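PDB 1RE5: 3-carboxy-cis,cis-muconate cycloisomerase, which belongs to the fumarase/aspartase superfamily of largely helical enzymes and assembles as a tetramer of identical subunits. Local coordinates for residues D[132-137]-D[169-173]; D[10-16]-D[331-336]; D[401-407]-D[421-425]; D[226-230]-D[311-316]. All coordinates share one frame; numbering follows the deposited sequence.

Contact 1 (D[132-137]-D[169-173])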
loop_
_atom_site.group_PDB
_atom_site.type_symbol
_atom_site.label_atom_id
_atom_site.label_comp_id
_atom_site.label_asym_id
_atom_site.label_seq_id
_atom_site.Cartn_x
_atom_site.Cartn_y
_atom_site.Cartn_z
ATOM N N LEU D 132 9.304 20.237 -19.093
ATOM C CA LEU D 132 7.859 20.193 -18.941
ATOM C C LEU D 132 7.292 21.465 -18.301
ATOM O O LEU D 132 6.267 21.978 -18.739
ATOM C CB LEU D 132 7.460 18.967 -18.108
ATOM C CG LEU D 132 5.971 18.745 -17.806
ATOM C CD1 LEU D 132 5.170 18.490 -19.086
ATOM C CD2 LEU D 132 5.846 17.578 -16.864
ATOM N N ALA D 133 7.952 21.978 -17.272
ATOM C CA ALA D 133 7.486 23.191 -16.612
ATOM C C ALA D 133 7.522 24.378 -17.573
ATOM O O ALA D 133 6.640 25.238 -17.540
ATOM C CB ALA D 133 8.340 23.482 -15.388
ATOM N N ASP D 134 8.543 24.425 -18.427
ATOM C CA ASP D 134 8.666 25.509 -19.397
ATOM C C ASP D 134 7.475 25.518 -20.341
ATOM O O ASP D 134 6.749 26.519 -20.438
ATOM C CB ASP D 134 9.954 25.373 -20.221
ATOM C CG ASP D 134 11.170 26.008 -19.538
ATOM O OD1 ASP D 134 11.014 27.072 -18.893
ATOM O OD2 ASP D 134 12.289 25.454 -19.664
ATOM N N THR D 135 7.265 24.392 -21.020
ATOM C CA THR D 135 6.174 24.300 -21.976
ATOM C C THR D 135 4.819 24.481 -21.317
ATOM O O THR D 135 3.893 25.029 -21.926
ATOM C CB THR D 135 6.191 22.958 -22.760
ATOM O OG1 THR D 135 5.084 22.153 -22.355
ATOM C CG2 THR D 135 7.473 22.208 -22.526
ATOM N N LEU D 136 4.703 24.032 -20.074
ATOM C CA LEU D 136 3.446 24.156 -19.339
ATOM C C LEU D 136 3.217 25.622 -19.017
ATOM O O LEU D 136 2.084 26.102 -18.987
ATOM C CB LEU D 136 3.526 23.355 -18.052
ATOM C CG LEU D 136 2.340 22.487 -17.687
ATOM C CD1 LEU D 136 1.867 21.718 -18.895
ATOM C CD2 LEU D 136 2.786 21.541 -16.580
ATOM N N SER D 137 4.322 26.322 -18.785
ATOM C CA SER D 137 4.307 27.743 -18.475
ATOM C C SER D 137 3.760 28.558 -19.650
ATOM O O SER D 137 2.972 29.480 -19.461
ATOM C CB SER D 137 5.722 28.205 -18.153
ATOM O OG SER D 137 5.761 29.613 -18.070
ATOM N N VAL D 169 -0.867 22.835 -12.290
ATOM C CA VAL D 169 0.066 21.747 -12.523
ATOM C C VAL D 169 1.460 22.346 -12.483
ATOM O O VAL D 169 2.372 21.764 -11.895
ATOM C CB VAL D 169 -0.169 21.045 -13.880
ATOM C CG1 VAL D 169 0.852 19.909 -14.055
ATOM C CG2 VAL D 169 -1.591 20.487 -13.939
ATOM N N LEU D 170 1.620 23.517 -13.099
ATOM C CA LEU D 170 2.916 24.209 -13.088
ATOM C C LEU D 170 3.351 24.431 -11.640
ATOM O O LEU D 170 4.480 24.111 -11.271
ATOM C CB LEU D 170 2.834 25.567 -13.801
ATOM C CG LEU D 170 4.138 26.389 -13.797
ATOM C CD1 LEU D 170 5.269 25.590 -14.470
ATOM C CD2 LEU D 170 3.925 27.723 -14.508
ATOM N N GLY D 171 2.456 24.975 -10.821
ATOM C CA GLY D 171 2.795 25.208 -9.433
ATOM C C GLY D 171 3.347 23.970 -8.757
ATOM O O GLY D 171 4.400 24.022 -8.140
ATOM N N ALA D 172 2.634 22.855 -8.869
ATOM C CA ALA D 172 3.062 21.615 -8.253
ATOM C C ALA D 172 4.439 21.220 -8.751
ATOM O O ALA D 172 5.309 20.875 -7.944
ATOM C CB ALA D 172 2.070 20.511 -8.563
ATOM N N LEU D 173 4.643 21.269 -10.069
ATOM C CA LEU D 173 5.937 20.894 -10.647
ATOM C C LEU D 173 7.094 21.744 -10.104
ATOM O O LEU D 173 8.200 21.232 -9.870
ATOM C CB LEU D 173 5.893 20.988 -12.176
ATOM C CG LEU D 173 5.061 19.917 -12.890
ATOM C CD1 LEU D 173 5.227 20.047 -14.384
ATOM C CD2 LEU D 173 5.507 18.545 -12.453
#
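Ala133 O takes the helical hydrogen bond of Ser137 N at 2.8 Å, and on the facing helix the methyl CD1 of Leu170 comes to 3.4 Å from that same Ala133 O. No hydrogen bond crosses between 132-137 and 169-173, and the rest of the contact is almost wholly hydrocarbon. Leu170 works as a fork: CD1 also rests on Ala133 CB at 3.8 Å, while its other methyl, CD2, reaches Ser137 CB at 4.1 Å, spanning one helical turn. With its CG opposite the backbone N (chi1 178°), the branch ends nearer the partner helix than its CB does. Leu136 answers with a single methyl: Leu136 CD2 lies 3.6 Å from Val169 CG1 and equally close to Leu173 CD1. Leu173 CD1 in turn touches Leu132 CD2 at 3.6 Å, so this one methyl meets two leucines a turn apart. In these leucine and valine pairs the side chains meet at roughly right angles. Val442 of helix 434-449 packs on Leu170 and Ser137, and Ala345 of helix 319-347 on Leu132 and Leu136; Gln229 of the second subunit reaches Val169. The local axes run nearly antiparallel at 155°, with a closest approach of 9.7 Å, joining helices 106-142 and 162-187 in the long, buried helical bundle that marks the fumarase/aspartase fold.

Contact 2 (D[10-16]-D[331-336])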
loop_
_atom_site.group_PDB
_atom_site.type_symbol
_atom_site.label_atom_id
_atom_site.label_comp_id
_atom_site.label_asym_id
_atom_site.label_seq_id
_atom_site.Cartn_x
_atom_site.Cartn_y
_atom_site.Cartn_z
ATOM N N PHE D 10 5.644 2.356 -21.210
ATOM C CA PHE D 10 5.684 2.770 -19.797
ATOM C C PHE D 10 6.996 3.400 -19.268
ATOM O O PHE D 10 6.995 4.085 -18.227
ATOM C CB PHE D 10 5.334 1.570 -18.895
ATOM C CG PHE D 10 3.921 1.057 -19.055
ATOM C CD1 PHE D 10 3.636 -0.297 -18.881
ATOM C CD2 PHE D 10 2.872 1.925 -19.343
ATOM C CE1 PHE D 10 2.335 -0.775 -18.989
ATOM C CE2 PHE D 10 1.567 1.455 -19.454
ATOM C CZ PHE D 10 1.300 0.097 -19.276
ATOM N N THR D 11 8.107 3.172 -19.963
ATOM C CA THR D 11 9.393 3.690 -19.506
ATOM C C THR D 11 10.063 4.584 -20.534
ATOM O O THR D 11 9.865 4.408 -21.731
ATOM C CB THR D 11 10.358 2.527 -19.181
ATOM O OG1 THR D 11 9.701 1.585 -18.322
ATOM C CG2 THR D 11 11.598 3.039 -18.471
ATOM N N ALA D 12 10.836 5.558 -20.063
ATOM C CA ALA D 12 11.561 6.454 -20.955
ATOM C C ALA D 12 12.882 5.737 -21.251
ATOM O O ALA D 12 13.636 5.402 -20.332
ATOM C CB ALA D 12 11.813 7.776 -20.275
ATOM N N PRO D 13 13.179 5.495 -22.542
ATOM C CA PRO D 13 14.403 4.803 -22.976
ATOM C C PRO D 13 15.696 5.164 -22.255
ATOM O O PRO D 13 16.497 4.285 -21.925
ATOM C CB PRO D 13 14.459 5.090 -24.479
ATOM C CG PRO D 13 13.627 6.328 -24.641
ATOM C CD PRO D 13 12.483 6.080 -23.699
ATOM N N ALA D 14 15.905 6.448 -22.009
ATOM C CA ALA D 14 17.113 6.891 -21.326
ATOM C C ALA D 14 17.165 6.342 -19.916
ATOM O O ALA D 14 18.229 5.964 -19.433
ATOM C CB ALA D 14 17.156 8.395 -21.289
ATOM N N MET D 15 16.008 6.314 -19.255
ATOM C CA MET D 15 15.901 5.820 -17.883
ATOM C C MET D 15 16.113 4.300 -17.826
ATOM O O MET D 15 16.753 3.794 -16.915
ATOM C CB MET D 15 14.530 6.180 -17.303
ATOM C CG MET D 15 14.407 5.972 -15.806
ATOM S SD MET D 15 15.218 7.274 -14.861
ATOM C CE MET D 15 16.716 6.534 -14.563
ATOM N N ARG D 16 15.568 3.569 -18.789
ATOM C CA ARG D 16 15.763 2.125 -18.805
ATOM C C ARG D 16 17.248 1.805 -18.952
ATOM O O ARG D 16 17.725 0.806 -18.417
ATOM C CB ARG D 16 15.018 1.474 -19.968
ATOM C CG ARG D 16 15.179 -0.048 -20.025
ATOM C CD ARG D 16 14.072 -0.769 -19.259
ATOM N NE ARG D 16 14.325 -0.936 -17.829
ATOM C CZ ARG D 16 13.366 -1.123 -16.920
ATOM N NH1 ARG D 16 12.096 -1.157 -17.293
ATOM N NH2 ARG D 16 13.669 -1.294 -15.637
ATOM N N CYS D 331 11.500 4.709 -10.450
ATOM C CA CYS D 331 12.174 5.631 -11.355
ATOM C C CYS D 331 11.720 5.460 -12.800
ATOM O O CYS D 331 11.478 6.446 -13.511
ATOM C CB CYS D 331 13.684 5.431 -11.268
ATOM S SG CYS D 331 14.388 6.053 -9.731
ATOM N N CYS D 332 11.605 4.215 -13.245
ATOM C CA CYS D 332 11.191 3.968 -14.618
ATOM C C CYS D 332 9.752 4.393 -14.859
ATOM O O CYS D 332 9.442 5.029 -15.866
ATOM C CB CYS D 332 11.381 2.491 -14.966
ATOM S SG CYS D 332 13.114 2.023 -14.939
ATOM N N LEU D 333 8.877 4.046 -13.922
ATOM C CA LEU D 333 7.460 4.389 -14.008
ATOM C C LEU D 333 7.275 5.894 -14.147
ATOM O O LEU D 333 6.502 6.369 -14.987
ATOM C CB LEU D 333 6.735 3.893 -12.753
ATOM C CG LEU D 333 5.656 2.801 -12.854
ATOM C CD1 LEU D 333 5.681 2.108 -14.212
ATOM C CD2 LEU D 333 5.880 1.799 -11.727
ATOM N N VAL D 334 7.988 6.642 -13.317
ATOM C CA VAL D 334 7.899 8.083 -13.350
ATOM C C VAL D 334 8.512 8.657 -14.634
ATOM O O VAL D 334 7.966 9.603 -15.216
ATOM C CB VAL D 334 8.585 8.682 -12.110
ATOM C CG1 VAL D 334 8.590 10.195 -12.187
ATOM C CG2 VAL D 334 7.849 8.226 -10.849
ATOM N N SER D 335 9.632 8.089 -15.087
ATOM C CA SER D 335 10.281 8.580 -16.304
ATOM C C SER D 335 9.324 8.432 -17.477
ATOM O O SER D 335 9.276 9.272 -18.369
ATOM C CB SER D 335 11.566 7.804 -16.582
ATOM O OG SER D 335 11.269 6.526 -17.115
ATOM N N GLY D 336 8.549 7.357 -17.472
ATOM C CA GLY D 336 7.593 7.154 -18.541
ATOM C C GLY D 336 6.460 8.160 -18.473
ATOM O O GLY D 336 5.937 8.579 -19.509
HETATM O O HOH W 1 4.557 4.798 -16.433
#
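Cys331 begins the contact with its CB 4.3 Å from Met15 SD. One residue on, Cys332 puts its sulfur over one face of the Arg16 guanidinium, off centre, with SG 3.4 Å from Arg16 NH2; the charge of Arg16 is answered by Asp7, through a salt bridge from NH1. The CB of Cys332 also backs onto the Thr11 methyl. Leu333 contributes its carbonyl: a water donates to Leu333 O at 2.9 Å and to Phe10 O at 3.1 Å. Ser335, with OG between its backbone N and carbonyl carbon (chi1 76°), turns back to donate to Cys332 O, one turn earlier, at 2.7 Å and accepts from Ala12 N at 3.1 Å in a fairly straight bond (163°), while Met15 CB and CG lie against the serine side chain. Gly336, lacking a side chain, lets its CA make a CH...O contact with Phe10 O at 3.1 Å. The short linker between helices 7-10 and 13-18 is thus fastened to helix 319-347 by a buried hydroxyl used both ways: its proton goes to Cys332 O on its own helix, which sets its orientation and leaves the oxygen to accept Ala12 N.

Contact 3 (D[401-407]-D[421-425])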
loop_
_atom_site.group_PDB
_atom_site.type_symbol
_atom_site.label_atom_id
_atom_site.label_comp_id
_atom_site.label_asym_id
_atom_site.label_seq_id
_atom_site.Cartn_x
_atom_site.Cartn_y
_atom_site.Cartn_z
ATOM N N HIS D 401 -32.940 29.901 -21.147
ATOM C CA HIS D 401 -31.822 30.638 -20.574
ATOM C C HIS D 401 -32.230 31.665 -19.524
ATOM O O HIS D 401 -33.309 32.253 -19.607
ATOM C CB HIS D 401 -31.030 31.319 -21.687
ATOM C CG HIS D 401 -29.586 31.526 -21.358
ATOM N ND1 HIS D 401 -29.162 32.357 -20.345
ATOM C CD2 HIS D 401 -28.465 31.005 -21.911
ATOM C CE1 HIS D 401 -27.842 32.340 -20.287
ATOM N NE2 HIS D 401 -27.394 31.527 -21.227
ATOM N N LEU D 402 -31.359 31.866 -18.533
ATOM C CA LEU D 402 -31.609 32.827 -17.458
ATOM C C LEU D 402 -31.537 34.253 -18.014
ATOM O O LEU D 402 -32.210 35.153 -17.516
ATOM C CB LEU D 402 -30.574 32.667 -16.338
ATOM C CG LEU D 402 -31.024 32.836 -14.879
ATOM C CD1 LEU D 402 -29.803 32.972 -13.994
ATOM C CD2 LEU D 402 -31.904 34.053 -14.729
ATOM N N ARG D 403 -30.712 34.457 -19.038
ATOM C CA ARG D 403 -30.585 35.771 -19.655
ATOM C C ARG D 403 -31.967 36.263 -20.071
ATOM O O ARG D 403 -32.315 37.421 -19.856
ATOM C CB ARG D 403 -29.691 35.696 -20.888
ATOM C CG ARG D 403 -29.631 36.989 -21.673
ATOM C CD ARG D 403 -28.954 38.078 -20.871
ATOM N NE ARG D 403 -28.991 39.374 -21.544
ATOM C CZ ARG D 403 -30.078 40.129 -21.665
ATOM N NH1 ARG D 403 -31.235 39.724 -21.154
ATOM N NH2 ARG D 403 -30.009 41.297 -22.291
ATOM N N ALA D 404 -32.747 35.365 -20.670
ATOM C CA ALA D 404 -34.095 35.678 -21.123
ATOM C C ALA D 404 -35.009 35.965 -19.944
ATOM O O ALA D 404 -35.586 37.043 -19.848
ATOM C CB ALA D 404 -34.650 34.523 -21.934
ATOM N N VAL D 405 -35.139 34.994 -19.048
ATOM C CA VAL D 405 -35.992 35.143 -17.878
ATOM C C VAL D 405 -35.778 36.466 -17.144
ATOM O O VAL D 405 -36.737 37.055 -16.642
ATOM C CB VAL D 405 -35.770 33.989 -16.892
ATOM C CG1 VAL D 405 -36.670 34.148 -15.672
ATOM C CG2 VAL D 405 -36.043 32.680 -17.589
ATOM N N LEU D 406 -34.530 36.932 -17.081
ATOM C CA LEU D 406 -34.209 38.192 -16.405
ATOM C C LEU D 406 -34.620 39.407 -17.235
ATOM O O LEU D 406 -34.927 40.469 -16.690
ATOM C CB LEU D 406 -32.710 38.270 -16.105
ATOM C CG LEU D 406 -32.154 37.327 -15.039
ATOM C CD1 LEU D 406 -30.643 37.475 -14.970
ATOM C CD2 LEU D 406 -32.792 37.636 -13.699
ATOM N N GLY D 407 -34.619 39.245 -18.554
ATOM C CA GLY D 407 -34.999 40.333 -19.436
ATOM C C GLY D 407 -36.489 40.593 -19.376
ATOM O O GLY D 407 -36.941 41.707 -19.628
ATOM N N LEU D 421 -27.219 43.345 -18.669
ATOM C CA LEU D 421 -27.533 41.937 -18.480
ATOM C C LEU D 421 -26.694 41.065 -19.402
ATOM O O LEU D 421 -26.332 39.947 -19.045
ATOM C CB LEU D 421 -29.018 41.681 -18.732
ATOM C CG LEU D 421 -29.983 42.248 -17.696
ATOM C CD1 LEU D 421 -31.381 41.751 -17.983
ATOM C CD2 LEU D 421 -29.558 41.814 -16.314
ATOM N N ASP D 422 -26.386 41.575 -20.589
ATOM C CA ASP D 422 -25.576 40.825 -21.537
ATOM C C ASP D 422 -24.203 40.581 -20.949
ATOM O O ASP D 422 -23.613 39.526 -21.162
ATOM C CB ASP D 422 -25.433 41.585 -22.861
ATOM C CG ASP D 422 -26.647 41.419 -23.773
ATOM O OD1 ASP D 422 -26.634 41.992 -24.882
ATOM O OD2 ASP D 422 -27.611 40.717 -23.389
ATOM N N ARG D 423 -23.702 41.559 -20.201
ATOM C CA ARG D 423 -22.386 41.452 -19.582
ATOM C C ARG D 423 -22.391 40.533 -18.361
ATOM O O ARG D 423 -21.505 39.702 -18.207
ATOM C CB ARG D 423 -21.878 42.837 -19.179
ATOM C CG ARG D 423 -20.445 42.845 -18.641
ATOM C CD ARG D 423 -20.131 44.174 -17.973
ATOM N NE ARG D 423 -20.447 45.289 -18.861
ATOM C CZ ARG D 423 -20.736 46.521 -18.450
ATOM N NH1 ARG D 423 -20.751 46.814 -17.150
ATOM N NH2 ARG D 423 -21.021 47.463 -19.344
ATOM N N LEU D 424 -23.391 40.685 -17.498
ATOM C CA LEU D 424 -23.495 39.859 -16.299
ATOM C C LEU D 424 -23.597 38.371 -16.597
ATOM O O LEU D 424 -23.063 37.545 -15.856
ATOM C CB LEU D 424 -24.704 40.275 -15.465
ATOM C CG LEU D 424 -24.538 41.516 -14.596
ATOM C CD1 LEU D 424 -25.814 41.760 -13.828
ATOM C CD2 LEU D 424 -23.375 41.314 -13.634
ATOM N N LEU D 425 -24.291 38.026 -17.672
ATOM C CA LEU D 425 -24.454 36.630 -18.037
ATOM C C LEU D 425 -23.367 36.144 -18.974
ATOM O O LEU D 425 -23.514 35.101 -19.607
ATOM C CB LEU D 425 -25.827 36.397 -18.665
ATOM C CG LEU D 425 -26.964 36.154 -17.674
ATOM C CD1 LEU D 425 -26.678 34.891 -16.900
ATOM C CD2 LEU D 425 -27.110 37.324 -16.725
#
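Arg403 grips Asp422 side-on with two nitrogens, yet both go to one oxygen: NE and NH2 of Arg403 each lie 2.7 Å from Asp422 OD2. Both bonds are bent as they converge there. NE meets OD2 almost along its C-O bond, whereas NH2 comes from above the carboxylate plane, and the two flat groups are turned 51° from each other. Arg403 has CG opposite its backbone N (chi1 174°) and bends at chi2, which carries the guanidinium across to the other segment. NH2 has a further, weak hydrogen bond to Gly418 O. His401, the N-cap, accepts from Arg403 N with ND1 at 2.9 Å, close to its ring plane and nearly straight (171°). Leu421 packs against the guanidinium, its CB over the centre of one face, 3.5 Å from Arg403 CZ. Alongside the salt bridge, leucines pack together: Leu425 CD2 touches Leu406 CD1 at 3.9 Å, and Leu421 CD1 lies 4.2 Å from Leu406 CB. Helix 402-407 and the C-terminal end of helix 418-424, with Leu425 just beyond it, thus pair by leucine packing with a salt bridge at its more exposed margin, among the short helices of the region matching the adenylosuccinate lyase C-terminal family.

Contact 4 (D[226-230]-D[311-316])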
loop_
_atom_site.group_PDB
_atom_site.type_symbol
_atom_site.label_atom_id
_atom_site.label_comp_id
_atom_site.label_asym_id
_atom_site.label_seq_id
_atom_site.Cartn_x
_atom_site.Cartn_y
_atom_site.Cartn_z
ATOM N N TRP D 226 25.610 4.247 6.331
ATOM C CA TRP D 226 24.171 4.065 6.542
ATOM C C TRP D 226 23.613 2.733 6.015
ATOM O O TRP D 226 22.571 2.707 5.367
ATOM C CB TRP D 226 23.400 5.233 5.914
ATOM C CG TRP D 226 23.916 5.618 4.554
ATOM C CD1 TRP D 226 25.056 6.319 4.280
ATOM C CD2 TRP D 226 23.356 5.253 3.285
ATOM N NE1 TRP D 226 25.242 6.412 2.922
ATOM C CE2 TRP D 226 24.215 5.767 2.287
ATOM C CE3 TRP D 226 22.211 4.538 2.894
ATOM C CZ2 TRP D 226 23.969 5.588 0.921
ATOM C CZ3 TRP D 226 21.965 4.359 1.531
ATOM C CH2 TRP D 226 22.845 4.885 0.562
ATOM N N HIS D 227 24.295 1.629 6.317
ATOM C CA HIS D 227 23.852 0.313 5.860
ATOM C C HIS D 227 22.403 -0.018 6.231
ATOM O O HIS D 227 21.696 -0.660 5.444
ATOM C CB HIS D 227 24.766 -0.794 6.406
ATOM C CG HIS D 227 26.183 -0.695 5.940
ATOM N ND1 HIS D 227 26.517 -0.483 4.619
ATOM C CD2 HIS D 227 27.352 -0.764 6.617
ATOM C CE1 HIS D 227 27.832 -0.420 4.504
ATOM N NE2 HIS D 227 28.363 -0.587 5.701
ATOM N N THR D 228 21.959 0.399 7.418
ATOM C CA THR D 228 20.592 0.110 7.840
ATOM C C THR D 228 19.756 1.351 8.210
ATOM O O THR D 228 18.748 1.254 8.931
ATOM C CB THR D 228 20.564 -0.924 9.001
ATOM O OG1 THR D 228 21.226 -0.399 10.157
ATOM C CG2 THR D 228 21.262 -2.197 8.582
ATOM N N GLN D 229 20.195 2.512 7.719
ATOM C CA GLN D 229 19.472 3.771 7.904
ATOM C C GLN D 229 19.165 4.168 6.450
ATOM O O GLN D 229 19.981 4.830 5.790
ATOM C CB GLN D 229 20.364 4.820 8.570
ATOM C CG GLN D 229 20.718 4.549 10.043
ATOM C CD GLN D 229 19.509 4.516 10.972
ATOM O OE1 GLN D 229 18.437 5.024 10.635
ATOM N NE2 GLN D 229 19.685 3.930 12.153
ATOM N N ARG D 230 17.994 3.764 5.957
ATOM C CA ARG D 230 17.633 4.001 4.561
ATOM C C ARG D 230 16.750 5.216 4.217
ATOM O O ARG D 230 16.248 5.318 3.085
ATOM C CB ARG D 230 16.971 2.733 4.018
ATOM C CG ARG D 230 17.466 1.455 4.670
ATOM C CD ARG D 230 18.891 1.185 4.286
ATOM N NE ARG D 230 18.991 0.708 2.912
ATOM C CZ ARG D 230 20.125 0.685 2.216
ATOM N NH1 ARG D 230 21.254 1.119 2.767
ATOM N NH2 ARG D 230 20.138 0.220 0.976
ATOM N N GLN D 311 15.244 -1.967 9.277
ATOM C CA GLN D 311 16.278 -2.970 9.020
ATOM C C GLN D 311 17.137 -3.194 10.262
ATOM O O GLN D 311 17.691 -2.249 10.831
ATOM C CB GLN D 311 17.132 -2.535 7.827
ATOM C CG GLN D 311 16.291 -2.097 6.634
ATOM C CD GLN D 311 17.061 -2.067 5.325
ATOM O OE1 GLN D 311 18.285 -1.923 5.314
ATOM N NE2 GLN D 311 16.342 -2.184 4.210
ATOM N N GLU D 312 17.247 -4.457 10.667
ATOM C CA GLU D 312 17.970 -4.814 11.885
ATOM C C GLU D 312 19.481 -4.702 11.909
ATOM O O GLU D 312 20.178 -5.080 10.957
ATOM C CB GLU D 312 17.581 -6.230 12.331
ATOM C CG GLU D 312 16.599 -6.910 11.397
ATOM C CD GLU D 312 17.281 -7.586 10.238
ATOM O OE1 GLU D 312 16.574 -8.035 9.306
ATOM O OE2 GLU D 312 18.520 -7.681 10.275
ATOM N N HIS D 313 19.966 -4.167 13.026
ATOM C CA HIS D 313 21.382 -4.033 13.287
ATOM C C HIS D 313 22.258 -3.459 12.176
ATOM O O HIS D 313 21.930 -2.424 11.582
ATOM C CB HIS D 313 21.911 -5.394 13.716
ATOM C CG HIS D 313 21.312 -5.888 14.994
ATOM N ND1 HIS D 313 21.239 -5.107 16.130
ATOM C CD2 HIS D 313 20.806 -7.096 15.333
ATOM C CE1 HIS D 313 20.718 -5.816 17.116
ATOM N NE2 HIS D 313 20.448 -7.027 16.660
ATOM N N GLU D 314 23.371 -4.135 11.898
ATOM C CA GLU D 314 24.330 -3.668 10.899
ATOM C C GLU D 314 24.034 -3.996 9.439
ATOM O O GLU D 314 24.612 -3.393 8.545
ATOM C CB GLU D 314 25.727 -4.166 11.270
ATOM C CG GLU D 314 26.286 -3.515 12.521
ATOM C CD GLU D 314 25.387 -3.716 13.724
ATOM O OE1 GLU D 314 25.122 -4.895 14.081
ATOM O OE2 GLU D 314 24.950 -2.697 14.309
ATOM N N ARG D 315 23.153 -4.960 9.201
ATOM C CA ARG D 315 22.775 -5.329 7.850
ATOM C C ARG D 315 21.580 -6.238 8.007
ATOM O O ARG D 315 21.624 -7.202 8.774
ATOM C CB ARG D 315 23.902 -6.060 7.142
ATOM C CG ARG D 315 23.786 -5.975 5.632
ATOM C CD ARG D 315 24.905 -6.716 4.945
ATOM N NE ARG D 315 26.193 -6.490 5.604
ATOM C CZ ARG D 315 26.788 -5.309 5.700
ATOM N NH1 ARG D 315 26.222 -4.233 5.178
ATOM N NH2 ARG D 315 27.944 -5.204 6.331
ATOM N N SER D 316 20.511 -5.922 7.285
ATOM C CA SER D 316 19.271 -6.678 7.373
ATOM C C SER D 316 19.044 -7.559 6.153
ATOM O O SER D 316 19.388 -7.167 5.040
ATOM C CB SER D 316 18.123 -5.681 7.549
ATOM O OG SER D 316 16.868 -6.273 7.304
HETATM O O HOH W 2 20.858 -3.390 5.675
#
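Thr228 makes the direct hydrogen bond between the two loops: its OG1 donates to His313 O at 2.6 Å, meeting the carbonyl almost head-on (175°). With chi1 at 63° the hydroxyl sits between the backbone N and the carbonyl carbon, leaving Thr228 CG2 to press on the Glu314-Arg315 peptide, 3.4 Å from Arg315 N. Water supplies the second polar link. One molecule donates to His227 O at 2.9 Å and to Gln311 OE1 at 3.0 Å, and accepts from Ser316 N at 3.0 Å, joining three groups of both segments. Next comes polar packing. Arg315 NH1 stands over one face of the His227 ring, toward its rim and 3.6 Å from His227 CG, with the guanidinium steeply inclined to the ring at 72°. Gln311 lays its amide against the aliphatic part of Arg230, OE1 being 3.3 Å from Arg230 CD; the charge of Arg230 goes to Glu323 and Asp111 in salt bridges, and Gln311 NE2 binds Ala308 O. The second subunit also packs on this contact: its Lys165 forms a salt bridge with Glu314 and its Asp253 accepts from His313 N. Two loops, one with a type I turn at 226-229 and one with a type II' turn at 312-315, thereby meet just before bundle helices 231-257 and 319-347, at a subunit interface of the tetramer.

In the fold
Contacts 1 and 2 are buried, their centres about 11 Å from the centre of the chain, but contact 1 joins two long helices almost wholly by aliphatic packing, with no hydrogen bond across, while contact 2 fastens an N-terminal linker to helix 319-347 by one direct hydrogen bond and a bridging water. Contact 4, its centre about 28 Å from the chain's centre, is buried too, partly by the second subunit, and is largely polar and charged. Helix 319-347 recurs: it holds one side of contact 2, touches contact 1 and follows the second loop of contact 4. Contact 3, centred about 45 Å out, combines a salt bridge with leucine packing and touches no other subunit.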